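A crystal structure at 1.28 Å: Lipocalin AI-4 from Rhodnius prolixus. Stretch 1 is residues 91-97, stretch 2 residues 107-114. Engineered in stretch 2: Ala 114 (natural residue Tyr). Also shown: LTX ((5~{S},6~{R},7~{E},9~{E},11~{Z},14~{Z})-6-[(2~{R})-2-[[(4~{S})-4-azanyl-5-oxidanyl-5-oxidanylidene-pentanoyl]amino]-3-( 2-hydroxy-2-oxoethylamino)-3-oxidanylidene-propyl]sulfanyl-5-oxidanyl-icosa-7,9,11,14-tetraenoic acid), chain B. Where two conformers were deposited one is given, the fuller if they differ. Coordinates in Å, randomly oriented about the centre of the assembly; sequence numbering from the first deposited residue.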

# COMPACT_ATOMS: atom_id res chain seq x y z
N PHE A 91 8.25 -12.95 0.95
CA PHE A 91 7.04 -12.79 1.73
C PHE A 91 5.86 -12.51 0.82
O PHE A 91 6.02 -12.20 -0.36
CB PHE A 91 7.22 -11.67 2.77
CG PHE A 91 7.47 -10.30 2.18
CD1 PHE A 91 8.76 -9.90 1.85
CD2 PHE A 91 6.43 -9.41 1.97
CE1 PHE A 91 8.99 -8.64 1.33
CE2 PHE A 91 6.66 -8.16 1.44
CZ PHE A 91 7.94 -7.77 1.12
N THR A 92 4.66 -12.62 1.38
CA THR A 92 3.43 -12.32 0.66
C THR A 92 2.72 -11.20 1.39
O THR A 92 2.57 -11.25 2.61
CB THR A 92 2.51 -13.54 0.58
OG1 THR A 92 3.24 -14.65 0.05
CG2 THR A 92 1.29 -13.27 -0.30
N SER A 93 2.32 -10.17 0.65
CA SER A 93 1.65 -9.00 1.21
C SER A 93 0.37 -8.71 0.44
O SER A 93 0.32 -8.89 -0.77
CB SER A 93 2.59 -7.80 1.14
OG SER A 93 1.98 -6.64 1.68
N TYR A 94 -0.67 -8.27 1.15
CA TYR A 94 -1.98 -7.99 0.54
C TYR A 94 -2.29 -6.52 0.63
O TYR A 94 -1.93 -5.86 1.61
CB TYR A 94 -3.08 -8.80 1.23
CG TYR A 94 -2.85 -10.29 1.13
CD1 TYR A 94 -1.94 -10.93 1.97
CD2 TYR A 94 -3.50 -11.05 0.16
CE1 TYR A 94 -1.69 -12.29 1.85
CE2 TYR A 94 -3.27 -12.40 0.05
CZ TYR A 94 -2.36 -13.01 0.90
OH TYR A 94 -2.13 -14.36 0.79
N MET A 95 -2.98 -5.98 -0.37
CA MET A 95 -3.32 -4.58 -0.35
C MET A 95 -4.59 -4.28 -1.11
O MET A 95 -4.99 -5.02 -2.01
CB MET A 95 -2.16 -3.77 -0.93
CG MET A 95 -1.82 -4.20 -2.34
SD MET A 95 -1.51 -2.82 -3.40
CE MET A 95 -3.16 -2.28 -3.18
N ALA A 96 -5.22 -3.16 -0.76
CA ALA A 96 -6.34 -2.63 -1.52
C ALA A 96 -6.19 -1.13 -1.60
O ALA A 96 -5.74 -0.50 -0.64
CB ALA A 96 -7.66 -3.00 -0.86
N VAL A 97 -6.56 -0.54 -2.73
CA VAL A 97 -6.57 0.91 -2.87
C VAL A 97 -7.90 1.44 -2.35
O VAL A 97 -8.96 1.21 -2.94
CB VAL A 97 -6.35 1.35 -4.33
CG1 VAL A 97 -6.35 2.87 -4.43
CG2 VAL A 97 -5.04 0.79 -4.84
N LEU A 107 -4.57 6.37 -1.06
CA LEU A 107 -4.66 5.81 0.28
C LEU A 107 -4.86 4.31 0.15
O LEU A 107 -5.84 3.89 -0.46
CB LEU A 107 -5.84 6.42 1.04
CG LEU A 107 -6.06 5.90 2.46
CD1 LEU A 107 -4.90 6.26 3.36
CD2 LEU A 107 -7.40 6.38 3.02
N LEU A 108 -3.92 3.53 0.67
CA LEU A 108 -3.96 2.08 0.60
C LEU A 108 -4.08 1.45 1.96
O LEU A 108 -3.63 2.02 2.97
CB LEU A 108 -2.71 1.53 -0.10
CG LEU A 108 -2.72 1.42 -1.63
CD1 LEU A 108 -2.88 2.80 -2.26
CD2 LEU A 108 -1.45 0.74 -2.13
N TYR A 109 -4.64 0.26 1.99
CA TYR A 109 -4.61 -0.62 3.15
C TYR A 109 -3.69 -1.77 2.81
O TYR A 109 -3.78 -2.31 1.70
CB TYR A 109 -6.01 -1.12 3.48
CG TYR A 109 -6.04 -2.15 4.58
CD1 TYR A 109 -5.84 -1.78 5.91
CD2 TYR A 109 -6.28 -3.49 4.31
CE1 TYR A 109 -5.87 -2.71 6.92
CE2 TYR A 109 -6.31 -4.43 5.31
CZ TYR A 109 -6.10 -4.04 6.61
OH TYR A 109 -6.15 -5.01 7.60
N ARG A 110 -2.78 -2.12 3.71
CA ARG A 110 -1.88 -3.23 3.50
C ARG A 110 -1.92 -4.17 4.69
O ARG A 110 -2.04 -3.72 5.83
CB ARG A 110 -0.44 -2.73 3.27
CG ARG A 110 0.57 -3.84 2.94
CD ARG A 110 1.87 -3.28 2.38
NE ARG A 110 2.59 -2.49 3.37
CZ ARG A 110 3.62 -1.70 3.09
NH1 ARG A 110 4.05 -1.61 1.83
NH2 ARG A 110 4.20 -1.00 4.05
N CYS A 111 -1.82 -5.47 4.44
CA CYS A 111 -1.89 -6.46 5.51
C CYS A 111 -1.15 -7.73 5.09
O CYS A 111 -1.20 -8.12 3.93
CB CYS A 111 -3.35 -6.77 5.83
SG CYS A 111 -3.62 -7.79 7.28
N GLY A 112 -0.48 -8.38 6.02
CA GLY A 112 0.19 -9.62 5.72
C GLY A 112 0.86 -10.21 6.93
O GLY A 112 1.04 -9.54 7.96
N LEU A 113 1.23 -11.48 6.81
CA LEU A 113 2.00 -12.14 7.85
C LEU A 113 3.45 -11.69 7.75
O LEU A 113 4.03 -11.64 6.67
CB LEU A 113 1.90 -13.66 7.71
CG LEU A 113 0.49 -14.25 7.77
CD1 LEU A 113 0.57 -15.77 7.74
CD2 LEU A 113 -0.26 -13.78 9.01
N ALA A 114 4.04 -11.34 8.89
CA ALA A 114 5.41 -10.83 8.90
C ALA A 114 6.12 -11.18 10.20
O ALA A 114 6.71 -10.31 10.84
CB ALA A 114 5.42 -9.33 8.67
O2 LTX B . 2.07 -2.86 6.10
C1 LTX B . 2.78 -2.29 6.97
O1 LTX B . 3.31 -1.17 6.77
C2 LTX B . 2.99 -2.98 8.29
C3 LTX B . 4.42 -3.52 8.37
C4 LTX B . 4.79 -4.23 7.07
C5 LTX B . 6.09 -5.00 7.23
O3 LTX B . 7.20 -4.09 7.32
C6 LTX B . 6.32 -5.97 6.08
C7 LTX B . 6.49 -5.24 4.75
C8 LTX B . 5.61 -5.36 3.74
C9 LTX B . 5.82 -4.64 2.48
C10 LTX B . 5.14 -4.88 1.35
C11 LTX B . 5.44 -4.12 0.13
C12 LTX B . 4.82 -4.22 -1.05
C13 LTX B . 3.67 -5.17 -1.37
C14 LTX B . 2.35 -4.62 -0.87
C15 LTX B . 1.67 -3.65 -1.46
C16 LTX B . 2.16 -2.99 -2.73
C17 LTX B . 1.78 -1.51 -2.72
C18 LTX B . 2.08 -0.89 -4.08
C19 LTX B . 2.01 0.63 -4.05
C20 LTX B . 2.28 1.21 -5.43
O32 LTX B . 11.61 -4.07 2.84
C21 LTX B . 10.79 -4.83 3.39
O31 LTX B . 9.72 -4.44 3.90
CA3 LTX B . 11.13 -6.30 3.45
N3 LTX B . 10.04 -7.04 4.08
C22 LTX B . 10.16 -8.28 4.52
O33 LTX B . 11.22 -8.89 4.43
CA2 LTX B . 8.98 -8.96 5.16
CB2 LTX B . 7.73 -8.08 5.17
SG2 LTX B . 7.77 -6.92 6.49
N2 LTX B . 9.32 -9.44 6.48
CD1 LTX B . 9.05 -10.69 6.85
OE1 LTX B . 8.22 -11.39 6.30
CG1 LTX B . 9.87 -11.17 8.03
CB1 LTX B . 9.30 -12.45 8.61
CA1 LTX B . 9.79 -12.63 10.05
N1 LTX B . 9.56 -11.38 10.80
C23 LTX B . 11.25 -12.96 10.07
O11 LTX B . 12.02 -12.23 10.73
O12 LTX B . 11.65 -13.96 9.44
O HOH W 1 0.76 -12.59 4.27
O HOH W 2 3.70 -9.60 4.56
O HOH W 3 4.50 -13.54 4.30

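Residues 91-97 run antiparallel to the neighbouring strand, which passes through Leu 107 to Cys 111. Their N-to-C directions differ by 156°, and their axes approach to 4.6 Å. Together the two stretches bury 465 Å² of surface, both sides summed.

Four backbone hydrogen bonds hold the strands together, in two reciprocal pairs. Tyr 94 N donates to Cys 111 O at 2.8 Å, and Cys 111 N donates to Tyr 94 O at 2.9 Å. Two residues along, Ala 96 N donates to Tyr 109 O at 3.0 Å, and Tyr 109 N donates to Ala 96 O, also at 3.0 Å. Met 95 lies opposite Arg 110, and Val 97 opposite Leu 108, as non-hydrogen-bonded pairs. CA spacing alternates, as is usual in antiparallel sheets: Met 95 CA and Arg 110 CA are 4.3 Å apart, but the hydrogen-bonded pair Ala 96 CA and Tyr 109 CA is wider, at 5.4 Å.

CA-H...O contacts supplement these bonds. Met 95 CA is 3.1 Å from Tyr 109 O, and Arg 110 CA is 3.2 Å from Tyr 94 O. Each of these carbonyl oxygens thus accepts an N-H bond and also meets a CA of the facing strand.

Near Thr 92 and Leu 113, water takes over the bridging. Water 1 accepts from Leu 113 N and donates to Thr 92 O, both at 2.8 Å. Water 2 donates to both carbonyls, at 2.8 Å to Thr 92 O and 3.0 Å to Leu 113 O. Gly 112 has no side chain; an ideal CB there would sit tightly, 3.0 Å from Thr 92 O.

Apolar side chains meet on the face carrying Met 95, Val 97, Leu 108 and Arg 110. Met 95 CE lies 3.6 Å from Leu 108 CD2, and Val 97 CG2 lies 3.9 Å from Leu 108 CD1. Leu 108 therefore touches both neighbours through its two methyls. The other face carries Tyr 94, Ala 96, Tyr 109 and Cys 111.

The ligand LTX draws on both strands. Arg 110 grips its carboxylate with two hydrogen bonds: Arg 110 NE to LTX O2 at 2.8 Å and Arg 110 NH2 to LTX O1 at 2.9 Å. The guanidinium presents two N-H groups side by side to the two oxygens, and both bonds are nearly linear (167° and 177°). Ser 93 OG is 3.3 Å from LTX C14. At engineered Ala 114, the backbone O accepts a hydrogen bond from LTX N1 at 3.0 Å.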